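Local coordinates for protein putative dehydrogenase (Amycolatopsis orientalis, PDB 5A9S) that binds NADP(H) and, as an imine reductase, is thought to use it to reduce carbon-nitrogen double bonds to amines, at residues V91-S96 against T114-G119; R63-C68 against E84-R89; G119-P124 against S133-S138. All coordinates share one frame; numbering follows the deposited sequence.

Interaction 1: V91-S96 against T114-G119; sequences VVNLNS and TGYLDG. With NAP (NADP nicotinamide-adenine-dinucleotide phosphate), chain D.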
loop_
_atom_site.group_PDB
_atom_site.type_symbol
_atom_site.label_atom_id
_atom_site.label_comp_id
_atom_site.label_asym_id
_atom_site.label_seq_id
_atom_site.Cartn_x
_atom_site.Cartn_y
_atom_site.Cartn_z
ATOM N N VAL A 91 -18.823 -4.347 28.813
ATOM C CA VAL A 91 -17.723 -3.472 28.408
ATOM C C VAL A 91 -17.347 -3.679 26.947
ATOM O O VAL A 91 -17.113 -4.797 26.535
ATOM C CB VAL A 91 -16.482 -3.760 29.268
ATOM C CG1 VAL A 91 -15.240 -3.059 28.728
ATOM C CG2 VAL A 91 -16.770 -3.304 30.691
ATOM N N VAL A 92 -17.245 -2.571 26.209
ATOM C CA VAL A 92 -16.718 -2.509 24.882
ATOM C C VAL A 92 -15.425 -1.784 24.997
ATOM O O VAL A 92 -15.429 -0.579 25.223
ATOM C CB VAL A 92 -17.684 -1.755 23.933
ATOM C CG1 VAL A 92 -17.097 -1.607 22.542
ATOM C CG2 VAL A 92 -19.012 -2.513 23.890
ATOM N N ASN A 93 -14.303 -2.523 24.943
ATOM C CA ASN A 93 -12.987 -1.943 25.173
ATOM C C ASN A 93 -12.317 -1.612 23.859
ATOM O O ASN A 93 -11.958 -2.497 23.071
ATOM C CB ASN A 93 -12.153 -2.903 25.985
ATOM C CG ASN A 93 -10.771 -2.388 26.333
ATOM O OD1 ASN A 93 -10.419 -1.235 26.119
ATOM N ND2 ASN A 93 -9.958 -3.289 26.867
ATOM N N LEU A 94 -12.099 -0.336 23.643
ATOM C CA LEU A 94 -11.637 0.171 22.352
ATOM C C LEU A 94 -10.171 0.599 22.361
ATOM O O LEU A 94 -9.725 1.259 21.428
ATOM C CB LEU A 94 -12.537 1.316 21.929
ATOM C CG LEU A 94 -13.755 1.139 21.006
ATOM C CD1 LEU A 94 -14.108 -0.232 20.513
ATOM C CD2 LEU A 94 -14.967 1.818 21.524
ATOM N N ASN A 95 -9.463 0.218 23.396
ATOM C CA ASN A 95 -8.085 0.535 23.449
ATOM C C ASN A 95 -7.088 -0.425 24.035
ATOM O O ASN A 95 -6.218 -0.006 24.767
ATOM C CB ASN A 95 -7.775 1.986 23.838
ATOM C CG ASN A 95 -6.394 2.456 23.342
ATOM O OD1 ASN A 95 -5.930 2.021 22.329
ATOM N ND2 ASN A 95 -5.758 3.333 24.069
ATOM N N SER A 96 -7.191 -1.704 23.719
ATOM C CA SER A 96 -6.073 -2.630 24.023
ATOM C C SER A 96 -4.934 -2.462 22.999
ATOM O O SER A 96 -5.161 -2.186 21.802
ATOM C CB SER A 96 -6.479 -4.097 24.023
ATOM O OG SER A 96 -7.728 -4.308 24.524
ATOM N N THR A 114 -19.155 -9.484 33.958
ATOM C CA THR A 114 -19.473 -8.494 32.894
ATOM C C THR A 114 -19.184 -9.067 31.500
ATOM O O THR A 114 -18.223 -9.837 31.340
ATOM C CB THR A 114 -18.995 -7.055 33.178
ATOM O OG1 THR A 114 -18.317 -6.526 32.063
ATOM C CG2 THR A 114 -18.153 -6.958 34.399
ATOM N N GLY A 115 -20.101 -8.816 30.548
ATOM C CA GLY A 115 -19.843 -9.117 29.114
ATOM C C GLY A 115 -18.700 -8.268 28.554
ATOM O O GLY A 115 -18.429 -7.139 29.047
ATOM N N TYR A 116 -18.025 -8.788 27.534
ATOM C CA TYR A 116 -16.823 -8.140 26.955
ATOM C C TYR A 116 -16.740 -8.203 25.424
ATOM O O TYR A 116 -16.854 -9.268 24.829
ATOM C CB TYR A 116 -15.568 -8.765 27.531
ATOM C CG TYR A 116 -14.317 -8.015 27.181
ATOM C CD1 TYR A 116 -13.959 -6.867 27.886
ATOM C CD2 TYR A 116 -13.494 -8.433 26.155
ATOM C CE1 TYR A 116 -12.794 -6.175 27.596
ATOM C CE2 TYR A 116 -12.318 -7.763 25.855
ATOM C CZ TYR A 116 -11.955 -6.625 26.568
ATOM O OH TYR A 116 -10.805 -5.912 26.235
ATOM N N LEU A 117 -16.559 -7.055 24.802
ATOM C CA LEU A 117 -16.174 -6.964 23.424
ATOM C C LEU A 117 -14.907 -6.154 23.371
ATOM O O LEU A 117 -14.817 -5.102 24.004
ATOM C CB LEU A 117 -17.202 -6.221 22.591
ATOM C CG LEU A 117 -18.518 -6.867 22.279
ATOM C CD1 LEU A 117 -19.383 -5.899 21.434
ATOM C CD2 LEU A 117 -18.284 -8.182 21.531
ATOM N N ASP A 118 -13.979 -6.578 22.538
ATOM C CA ASP A 118 -12.811 -5.789 22.237
ATOM C C ASP A 118 -12.992 -5.219 20.805
ATOM O O ASP A 118 -13.408 -5.924 19.875
ATOM C CB ASP A 118 -11.557 -6.652 22.375
ATOM C CG ASP A 118 -10.319 -5.809 22.686
ATOM O OD1 ASP A 118 -9.736 -5.372 21.700
ATOM O OD2 ASP A 118 -9.968 -5.554 23.894
ATOM N N GLY A 119 -12.637 -3.974 20.616
ATOM C CA GLY A 119 -12.814 -3.262 19.319
ATOM C C GLY A 119 -11.587 -2.495 18.942
ATOM O O GLY A 119 -10.836 -2.064 19.830
HETATM P PA NAP D . -4.912 8.605 24.383
HETATM O O1A NAP D . -3.743 9.449 24.878
HETATM O O2A NAP D . -4.554 7.275 23.733
HETATM O O5B NAP D . -5.832 8.359 25.684
HETATM C C5B NAP D . -6.188 9.458 26.507
HETATM C C4B NAP D . -7.291 9.013 27.435
HETATM O O4B NAP D . -6.856 7.896 28.229
HETATM C C3B NAP D . -7.630 10.127 28.402
HETATM O O3B NAP D . -9.025 10.091 28.657
HETATM C C2B NAP D . -6.850 9.746 29.629
HETATM O O2B NAP D . -7.318 10.319 30.854
HETATM C C1B NAP D . -6.992 8.238 29.609
HETATM N N9A NAP D . -5.990 7.652 30.523
HETATM C C8A NAP D . -4.655 7.609 30.369
HETATM N N7A NAP D . -4.055 7.011 31.421
HETATM C C5A NAP D . -5.036 6.682 32.274
HETATM C C6A NAP D . -5.116 6.024 33.590
HETATM N N6A NAP D . -3.974 5.612 34.182
HETATM N N1A NAP D . -6.346 5.863 34.138
HETATM C C2A NAP D . -7.473 6.285 33.539
HETATM N N3A NAP D . -7.465 6.885 32.337
HETATM C C4A NAP D . -6.310 7.103 31.677
HETATM O O3 NAP D . -5.975 9.532 23.520
HETATM P PN NAP D . -7.400 9.172 22.784
HETATM O O1N NAP D . -7.445 9.891 21.458
HETATM O O2N NAP D . -8.643 9.178 23.693
HETATM O O5D NAP D . -7.148 7.648 22.353
HETATM C C5D NAP D . -7.756 6.500 22.924
HETATM C C4D NAP D . -7.308 5.317 22.063
HETATM O O4D NAP D . -8.006 5.143 20.817
HETATM C C3D NAP D . -5.815 5.427 21.659
HETATM O O3D NAP D . -4.887 4.926 22.628
HETATM C C2D NAP D . -5.675 4.726 20.333
HETATM O O2D NAP D . -4.943 3.520 20.446
HETATM C C1D NAP D . -7.120 4.533 19.836
HETATM N N1N NAP D . -7.178 5.120 18.474
HETATM C C2N NAP D . -6.800 6.423 18.287
HETATM C C3N NAP D . -6.810 7.026 17.016
HETATM C C7N NAP D . -6.403 8.462 16.858
HETATM O O7N NAP D . -5.864 8.782 15.791
HETATM N N7N NAP D . -6.641 9.347 17.848
HETATM C C4N NAP D . -7.209 6.271 15.900
HETATM C C5N NAP D . -7.573 4.943 16.099
HETATM C C6N NAP D . -7.547 4.374 17.398
HETATM P P2B NAP D . -6.759 11.760 31.307
HETATM O O1X NAP D . -7.243 11.871 32.736
HETATM O O2X NAP D . -5.262 11.573 31.348
HETATM O O3X NAP D . -7.328 12.707 30.224
HETATM O O HOH W 1 -9.036 -2.880 21.919
#
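Tyr116 carries its ring anti to the backbone N (chi1 -170°) and Asn93 does the same with its amide (chi1 -178°), which brings phenol and carboxamide together on the sheet face they share with Asp118. The amide comes in at the edge of the ring, its plane turned 73° from it, and Asn93 ND2 donates to Tyr116 OH at 2.8 Å. That hydroxyl donates to Asp118 OD2 over 2.5 Å, on the anti lone pair, while Ser96 OG donates to the syn lone pair of Asp118 OD2 at 2.6 Å; the buried carboxylate oxygen is thus held from two directions. A phenylalanine in place of Tyr116 would probably leave Asn93 ND2 without its acceptor and Asp118 OD2 with one donor fewer. Beneath these side chains Val91 and Asn93 pair in parallel with the strand of Leu117, Leu117 N donating to Val91 O at 2.9 Å and Asn93 N to Leu117 O at 2.8 Å. Beyond the strand, Asn93 OD1 accepts from Asn95 N in an Asx turn, and Asn95 OD1 takes a bond from NADP O2D at 2.6 Å while Asn95 ND2 bonds to Leu69 O. Helix 99-111 links the two strands, completing a beta-alpha-beta unit of the Rossmann-type NADP-binding domain.

Interaction 2: R63-C68 against E84-R89; sequences RLLVVC and EALRGR. With NAP (NADP nicotinamide-adenine-dinucleotide phosphate), chain D.
Gly88 O receives Arg63 NE at 3.0 Å, with an N-H...O angle of 149°, tying the start of strand 64-67 to the turn ahead of strand 90-93. The Arg63 chain is extended from CG to NE, which carries the guanidinium out to the carbonyl; Gly88 O lies at its edge, tilted somewhat from its plane. The far end of Arg63 is held elsewhere, NH1 forming a salt bridge with Glu146 and a hydrogen bond with Tyr147. Arg89 turns back on its own segment: its NE donates to Ala85 O at 2.7 Å, with the oxygen in the guanidinium plane, and NH1 bonds to Ser62 O. Between the two arginines, Arg89 CB packs against Arg63 O at 3.5 Å. Deeper in, Leu65 CD1 meets Leu86 CD2 at 3.7 Å, the two leucines crossing at a slant, and Val59 of helix 55-60 touches both. Leu86 to Arg89 form a type II beta turn, closed by Arg89 N donating to Leu86 O at 3.0 Å, with Gly88 at the positive phi that favours glycine. The turn leads into strand 90-93, next to and parallel with strand 64-67 in the sheet of the Rossmann-type domain.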
loop_
_atom_site.group_PDB
_atom_site.type_symbol
_atom_site.label_atom_id
_atom_site.label_comp_id
_atom_site.label_asym_id
_atom_site.label_seq_id
_atom_site.Cartn_x
_atom_site.Cartn_y
_atom_site.Cartn_z
ATOM N N ARG A 63 -25.993 0.057 31.247
ATOM C CA ARG A 63 -25.660 -1.326 31.053
ATOM C C ARG A 63 -24.487 -1.439 30.042
ATOM O O ARG A 63 -23.650 -2.340 30.179
ATOM C CB ARG A 63 -26.838 -2.168 30.540
ATOM C CG ARG A 63 -26.463 -3.637 30.609
ATOM C CD ARG A 63 -27.460 -4.663 30.122
ATOM N NE ARG A 63 -26.834 -5.978 30.336
ATOM C CZ ARG A 63 -26.482 -6.878 29.400
ATOM N NH1 ARG A 63 -26.702 -6.705 28.096
ATOM N NH2 ARG A 63 -25.927 -8.014 29.797
ATOM N N LEU A 64 -24.453 -0.585 29.025
ATOM C CA LEU A 64 -23.327 -0.567 28.062
ATOM C C LEU A 64 -22.268 0.470 28.435
ATOM O O LEU A 64 -22.580 1.683 28.538
ATOM C CB LEU A 64 -23.807 -0.261 26.667
ATOM C CG LEU A 64 -22.727 -0.312 25.564
ATOM C CD1 LEU A 64 -22.226 -1.729 25.377
ATOM C CD2 LEU A 64 -23.254 0.267 24.272
ATOM N N LEU A 65 -21.021 -0.017 28.576
ATOM C CA LEU A 65 -19.862 0.790 28.967
ATOM C C LEU A 65 -18.789 0.769 27.841
ATOM O O LEU A 65 -18.191 -0.261 27.534
ATOM C CB LEU A 65 -19.237 0.276 30.262
ATOM C CG LEU A 65 -20.164 -0.175 31.420
ATOM C CD1 LEU A 65 -19.375 -0.867 32.511
ATOM C CD2 LEU A 65 -21.020 0.980 31.991
ATOM N N VAL A 66 -18.564 1.923 27.250
ATOM C CA VAL A 66 -17.636 2.059 26.162
ATOM C C VAL A 66 -16.387 2.612 26.787
ATOM O O VAL A 66 -16.441 3.679 27.371
ATOM C CB VAL A 66 -18.194 2.978 25.080
ATOM C CG1 VAL A 66 -17.131 3.264 24.036
ATOM C CG2 VAL A 66 -19.432 2.345 24.489
ATOM N N VAL A 67 -15.273 1.878 26.686
ATOM C CA VAL A 67 -13.993 2.237 27.314
ATOM C C VAL A 67 -12.960 2.590 26.257
ATOM O O VAL A 67 -12.699 1.819 25.349
ATOM C CB VAL A 67 -13.461 1.121 28.233
ATOM C CG1 VAL A 67 -12.197 1.586 28.943
ATOM C CG2 VAL A 67 -14.517 0.753 29.269
ATOM N N CYS A 68 -12.397 3.790 26.387
ATOM C CA CYS A 68 -11.400 4.309 25.474
ATOM C C CYS A 68 -10.316 5.032 26.271
ATOM O O CYS A 68 -10.244 6.254 26.323
ATOM C CB CYS A 68 -12.015 5.241 24.440
ATOM S SG CYS A 68 -10.827 5.475 23.099
ATOM N N GLU A 84 -17.723 -4.336 41.775
ATOM C CA GLU A 84 -19.022 -4.940 42.091
ATOM C C GLU A 84 -20.202 -4.366 41.269
ATOM O O GLU A 84 -21.178 -5.080 40.880
ATOM C CB GLU A 84 -19.215 -4.852 43.608
ATOM C CG GLU A 84 -17.992 -5.315 44.421
ATOM N N ALA A 85 -20.085 -3.087 40.918
ATOM C CA ALA A 85 -21.084 -2.436 40.076
ATOM C C ALA A 85 -21.042 -2.981 38.666
ATOM O O ALA A 85 -21.946 -2.745 37.902
ATOM C CB ALA A 85 -20.903 -0.900 40.081
ATOM N N LEU A 86 -19.933 -3.610 38.301
ATOM C CA LEU A 86 -19.769 -4.155 36.955
ATOM C C LEU A 86 -20.640 -5.348 36.632
ATOM O O LEU A 86 -20.896 -5.615 35.450
ATOM C CB LEU A 86 -18.331 -4.537 36.752
ATOM C CG LEU A 86 -17.461 -3.300 36.583
ATOM C CD1 LEU A 86 -16.007 -3.700 36.876
ATOM C CD2 LEU A 86 -17.611 -2.664 35.189
ATOM N N ARG A 87 -21.080 -6.081 37.662
ATOM C CA ARG A 87 -21.849 -7.300 37.445
ATOM C C ARG A 87 -23.079 -7.069 36.561
ATOM O O ARG A 87 -23.778 -6.103 36.741
ATOM C CB ARG A 87 -22.241 -7.964 38.770
ATOM C CG ARG A 87 -22.929 -9.325 38.583
ATOM C CD ARG A 87 -22.921 -10.188 39.855
ATOM N NE ARG A 87 -21.586 -10.711 40.178
ATOM C CZ ARG A 87 -21.001 -11.799 39.625
ATOM N NH1 ARG A 87 -21.623 -12.565 38.698
ATOM N NH2 ARG A 87 -19.758 -12.132 39.998
ATOM N N GLY A 88 -23.266 -7.922 35.539
ATOM C CA GLY A 88 -24.401 -7.826 34.635
ATOM C C GLY A 88 -24.310 -6.710 33.597
ATOM O O GLY A 88 -25.260 -6.473 32.869
ATOM N N ARG A 89 -23.193 -6.001 33.524
ATOM C CA ARG A 89 -23.015 -4.953 32.505
ATOM C C ARG A 89 -22.145 -5.485 31.343
ATOM O O ARG A 89 -21.729 -6.650 31.372
ATOM C CB ARG A 89 -22.412 -3.698 33.165
ATOM C CG ARG A 89 -23.390 -3.121 34.145
ATOM C CD ARG A 89 -22.877 -1.920 34.880
ATOM N NE ARG A 89 -23.683 -1.808 36.081
ATOM C CZ ARG A 89 -24.869 -1.228 36.153
ATOM N NH1 ARG A 89 -25.437 -0.616 35.126
ATOM N NH2 ARG A 89 -25.492 -1.225 37.303
HETATM P PA NAP D . -4.912 8.605 24.383
HETATM O O1A NAP D . -3.743 9.449 24.878
HETATM O O2A NAP D . -4.554 7.275 23.733
HETATM O O5B NAP D . -5.832 8.359 25.684
HETATM C C5B NAP D . -6.188 9.458 26.507
HETATM C C4B NAP D . -7.291 9.013 27.435
HETATM O O4B NAP D . -6.856 7.896 28.229
HETATM C C3B NAP D . -7.630 10.127 28.402
HETATM O O3B NAP D . -9.025 10.091 28.657
HETATM C C2B NAP D . -6.850 9.746 29.629
HETATM O O2B NAP D . -7.318 10.319 30.854
HETATM C C1B NAP D . -6.992 8.238 29.609
HETATM N N9A NAP D . -5.990 7.652 30.523
HETATM C C8A NAP D . -4.655 7.609 30.369
HETATM N N7A NAP D . -4.055 7.011 31.421
HETATM C C5A NAP D . -5.036 6.682 32.274
HETATM C C6A NAP D . -5.116 6.024 33.590
HETATM N N6A NAP D . -3.974 5.612 34.182
HETATM N N1A NAP D . -6.346 5.863 34.138
HETATM C C2A NAP D . -7.473 6.285 33.539
HETATM N N3A NAP D . -7.465 6.885 32.337
HETATM C C4A NAP D . -6.310 7.103 31.677
HETATM O O3 NAP D . -5.975 9.532 23.520
HETATM P PN NAP D . -7.400 9.172 22.784
HETATM O O1N NAP D . -7.445 9.891 21.458
HETATM O O2N NAP D . -8.643 9.178 23.693
HETATM O O5D NAP D . -7.148 7.648 22.353
HETATM C C5D NAP D . -7.756 6.500 22.924
HETATM C C4D NAP D . -7.308 5.317 22.063
HETATM O O4D NAP D . -8.006 5.143 20.817
HETATM C C3D NAP D . -5.815 5.427 21.659
HETATM O O3D NAP D . -4.887 4.926 22.628
HETATM C C2D NAP D . -5.675 4.726 20.333
HETATM O O2D NAP D . -4.943 3.520 20.446
HETATM C C1D NAP D . -7.120 4.533 19.836
HETATM N N1N NAP D . -7.178 5.120 18.474
HETATM C C2N NAP D . -6.800 6.423 18.287
HETATM C C3N NAP D . -6.810 7.026 17.016
HETATM C C7N NAP D . -6.403 8.462 16.858
HETATM O O7N NAP D . -5.864 8.782 15.791
HETATM N N7N NAP D . -6.641 9.347 17.848
HETATM C C4N NAP D . -7.209 6.271 15.900
HETATM C C5N NAP D . -7.573 4.943 16.099
HETATM C C6N NAP D . -7.547 4.374 17.398
HETATM P P2B NAP D . -6.759 11.760 31.307
HETATM O O1X NAP D . -7.243 11.871 32.736
HETATM O O2X NAP D . -5.262 11.573 31.348
HETATM O O3X NAP D . -7.328 12.707 30.224
#

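Interaction 3: G119-P124 against S133-S138; sequences GAIMVP and SVFLYS. With NAP (NADP nicotinamide-adenine-dinucleotide phosphate), chain D.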
loop_
_atom_site.group_PDB
_atom_site.type_symbol
_atom_site.label_atom_id
_atom_site.label_comp_id
_atom_site.label_asym_id
_atom_site.label_seq_id
_atom_site.Cartn_x
_atom_site.Cartn_y
_atom_site.Cartn_z
ATOM N N GLY A 119 -12.637 -3.974 20.616
ATOM C CA GLY A 119 -12.814 -3.262 19.319
ATOM C C GLY A 119 -11.587 -2.495 18.942
ATOM O O GLY A 119 -10.836 -2.064 19.830
ATOM N N ALA A 120 -11.404 -2.296 17.651
ATOM C CA ALA A 120 -10.310 -1.538 17.125
ATOM C C ALA A 120 -10.890 -0.471 16.233
ATOM O O ALA A 120 -11.661 -0.762 15.312
ATOM C CB ALA A 120 -9.376 -2.410 16.317
ATOM N N ILE A 121 -10.504 0.775 16.498
ATOM C CA ILE A 121 -11.075 1.906 15.789
ATOM C C ILE A 121 -10.169 2.155 14.587
ATOM O O ILE A 121 -8.978 2.375 14.749
ATOM C CB ILE A 121 -11.124 3.160 16.660
ATOM C CG1 ILE A 121 -11.975 2.884 17.904
ATOM C CG2 ILE A 121 -11.702 4.311 15.865
ATOM C CD1 ILE A 121 -11.847 3.943 18.948
ATOM N N MET A 122 -10.728 2.107 13.380
ATOM C CA MET A 122 -9.875 2.135 12.189
ATOM C C MET A 122 -9.796 3.509 11.503
ATOM O O MET A 122 -9.321 3.592 10.376
ATOM C CB MET A 122 -10.362 1.057 11.213
ATOM C CG MET A 122 -10.444 -0.345 11.850
ATOM S SD MET A 122 -8.901 -0.901 12.636
ATOM C CE MET A 122 -7.844 -0.978 11.170
ATOM N N VAL A 123 -10.242 4.564 12.171
ATOM C CA VAL A 123 -10.248 5.904 11.606
ATOM C C VAL A 123 -9.871 6.885 12.679
ATOM O O VAL A 123 -9.970 6.570 13.838
ATOM C CB VAL A 123 -11.642 6.285 11.043
ATOM C CG1 VAL A 123 -12.035 5.399 9.870
ATOM C CG2 VAL A 123 -12.726 6.240 12.130
ATOM N N PRO A 124 -9.459 8.100 12.292
ATOM C CA PRO A 124 -9.213 9.090 13.314
ATOM C C PRO A 124 -10.491 9.660 13.941
ATOM O O PRO A 124 -11.619 9.444 13.437
ATOM C CB PRO A 124 -8.393 10.151 12.576
ATOM C CG PRO A 124 -8.822 10.052 11.148
ATOM C CD PRO A 124 -9.188 8.606 10.921
ATOM N N SER A 133 -16.478 5.512 8.527
ATOM C CA SER A 133 -15.998 4.996 9.803
ATOM C C SER A 133 -16.194 3.482 9.907
ATOM O O SER A 133 -17.258 2.937 9.575
ATOM C CB SER A 133 -16.659 5.705 10.973
ATOM O OG SER A 133 -16.151 5.206 12.182
ATOM N N VAL A 134 -15.126 2.784 10.329
ATOM C CA VAL A 134 -15.155 1.347 10.493
ATOM C C VAL A 134 -14.473 1.007 11.820
ATOM O O VAL A 134 -13.426 1.558 12.135
ATOM C CB VAL A 134 -14.439 0.601 9.334
ATOM C CG1 VAL A 134 -14.364 -0.894 9.613
ATOM C CG2 VAL A 134 -15.163 0.820 7.997
ATOM N N PHE A 135 -15.115 0.101 12.562
ATOM C CA PHE A 135 -14.625 -0.419 13.821
ATOM C C PHE A 135 -14.637 -1.949 13.666
ATOM O O PHE A 135 -15.638 -2.523 13.246
ATOM C CB PHE A 135 -15.567 -0.071 14.979
ATOM C CG PHE A 135 -15.447 1.317 15.515
ATOM C CD1 PHE A 135 -15.402 2.438 14.697
ATOM C CD2 PHE A 135 -15.522 1.519 16.905
ATOM C CE1 PHE A 135 -15.365 3.729 15.221
ATOM C CE2 PHE A 135 -15.525 2.808 17.427
ATOM C CZ PHE A 135 -15.421 3.911 16.577
ATOM N N LEU A 136 -13.554 -2.571 14.066
ATOM C CA LEU A 136 -13.433 -4.037 14.121
ATOM C C LEU A 136 -13.720 -4.521 15.547
ATOM O O LEU A 136 -13.220 -3.934 16.483
ATOM C CB LEU A 136 -12.017 -4.447 13.756
ATOM C CG LEU A 136 -11.476 -3.978 12.397
ATOM C CD1 LEU A 136 -10.177 -4.629 12.126
ATOM C CD2 LEU A 136 -12.445 -4.230 11.263
ATOM N N TYR A 137 -14.536 -5.569 15.683
ATOM C CA TYR A 137 -14.907 -6.123 16.953
ATOM C C TYR A 137 -14.590 -7.601 17.016
ATOM O O TYR A 137 -14.687 -8.340 16.022
ATOM C CB TYR A 137 -16.428 -5.948 17.222
ATOM C CG TYR A 137 -16.830 -4.522 17.384
ATOM C CD1 TYR A 137 -16.620 -3.868 18.594
ATOM C CD2 TYR A 137 -17.333 -3.784 16.309
ATOM C CE1 TYR A 137 -16.928 -2.533 18.739
ATOM C CE2 TYR A 137 -17.709 -2.463 16.453
ATOM C CZ TYR A 137 -17.506 -1.834 17.678
ATOM O OH TYR A 137 -17.804 -0.529 17.865
ATOM N N SER A 138 -14.265 -8.040 18.229
ATOM C CA SER A 138 -14.169 -9.413 18.574
ATOM C C SER A 138 -14.660 -9.650 20.004
ATOM O O SER A 138 -14.476 -8.801 20.891
ATOM C CB SER A 138 -12.731 -9.944 18.361
ATOM O OG SER A 138 -11.716 -9.306 19.096
HETATM P PA NAP D . -4.912 8.605 24.383
HETATM O O1A NAP D . -3.743 9.449 24.878
HETATM O O2A NAP D . -4.554 7.275 23.733
HETATM O O5B NAP D . -5.832 8.359 25.684
HETATM C C5B NAP D . -6.188 9.458 26.507
HETATM C C4B NAP D . -7.291 9.013 27.435
HETATM O O4B NAP D . -6.856 7.896 28.229
HETATM C C3B NAP D . -7.630 10.127 28.402
HETATM O O3B NAP D . -9.025 10.091 28.657
HETATM C C2B NAP D . -6.850 9.746 29.629
HETATM O O2B NAP D . -7.318 10.319 30.854
HETATM C C1B NAP D . -6.992 8.238 29.609
HETATM N N9A NAP D . -5.990 7.652 30.523
HETATM C C8A NAP D . -4.655 7.609 30.369
HETATM N N7A NAP D . -4.055 7.011 31.421
HETATM C C5A NAP D . -5.036 6.682 32.274
HETATM C C6A NAP D . -5.116 6.024 33.590
HETATM N N6A NAP D . -3.974 5.612 34.182
HETATM N N1A NAP D . -6.346 5.863 34.138
HETATM C C2A NAP D . -7.473 6.285 33.539
HETATM N N3A NAP D . -7.465 6.885 32.337
HETATM C C4A NAP D . -6.310 7.103 31.677
HETATM O O3 NAP D . -5.975 9.532 23.520
HETATM P PN NAP D . -7.400 9.172 22.784
HETATM O O1N NAP D . -7.445 9.891 21.458
HETATM O O2N NAP D . -8.643 9.178 23.693
HETATM O O5D NAP D . -7.148 7.648 22.353
HETATM C C5D NAP D . -7.756 6.500 22.924
HETATM C C4D NAP D . -7.308 5.317 22.063
HETATM O O4D NAP D . -8.006 5.143 20.817
HETATM C C3D NAP D . -5.815 5.427 21.659
HETATM O O3D NAP D . -4.887 4.926 22.628
HETATM C C2D NAP D . -5.675 4.726 20.333
HETATM O O2D NAP D . -4.943 3.520 20.446
HETATM C C1D NAP D . -7.120 4.533 19.836
HETATM N N1N NAP D . -7.178 5.120 18.474
HETATM C C2N NAP D . -6.800 6.423 18.287
HETATM C C3N NAP D . -6.810 7.026 17.016
HETATM C C7N NAP D . -6.403 8.462 16.858
HETATM O O7N NAP D . -5.864 8.782 15.791
HETATM N N7N NAP D . -6.641 9.347 17.848
HETATM C C4N NAP D . -7.209 6.271 15.900
HETATM C C5N NAP D . -7.573 4.943 16.099
HETATM C C6N NAP D . -7.547 4.374 17.398
HETATM P P2B NAP D . -6.759 11.760 31.307
HETATM O O1X NAP D . -7.243 11.871 32.736
HETATM O O2X NAP D . -5.262 11.573 31.348
HETATM O O3X NAP D . -7.328 12.707 30.224
#
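Ile121 lies alongside Phe135, the close-packed part of the contact: Ile121 CG1 sits over one face of the Phe135 ring, a CH-pi contact 3.9 Å from its centroid, while Ile121 CG2 reaches the rim at CE1 and CZ. Both side chains point the same way from an antiparallel non-hydrogen-bonded pair. The next pair, Ala120 with Leu136, is hydrogen-bonded: Ala120 N donates to Leu136 O at 2.7 Å and Leu136 N to Ala120 O at 2.9 Å. Gly119 fits opposite Tyr137, whose CD1 is 3.9 Å from Gly119 CA. Toward Val123 the pairing is looser. Met122 N still donates to Val134 O at 3.0 Å, and Met122, bent at chi2 and chi3, crosses Leu136 at about a right angle, CG to CG 3.8 Å. Past it the backbones diverge, leaving chiefly Val123 CG2 beside Ser133 OG at 3.6 Å, which is hydrogen-bonded to Leu154 O, though this end is buried. Val123 O approaches NADP C4N at 3.5 Å. Met16 and Leu20 of helix 15-26 lie on the Ile121 and Phe135 face, helix 166-193 touches Ala120, Met122 and Leu136, aromatic side chains of the neighbouring subunit pack on Met122 and Val134, and strand 156-159 pairs with the far edge of strand 134-139.

In the fold
Three contacts on one sheet illustrate how chemistry follows place in a fold. Interactions 1 and 3 are buried, share Gly119 and use both edges of strand 115-121, parallel on one side and antiparallel on the other; Asp118 N bonds to Ser138 O between them. Interaction 2 is only partly buried and lies some 10 Å from interaction 1, centre to centre, yet Val92 N and Leu94 N probably donate to Leu65 O and Val67 O. Its arginines hold carbonyls just before the start of strands 64-67 and 90-93, away from the annotated sites, whereas interaction 1 satisfies buried polar side chains on the face under helix 99-111 and interaction 3 relies more on apolar packing beside the nicotinamide.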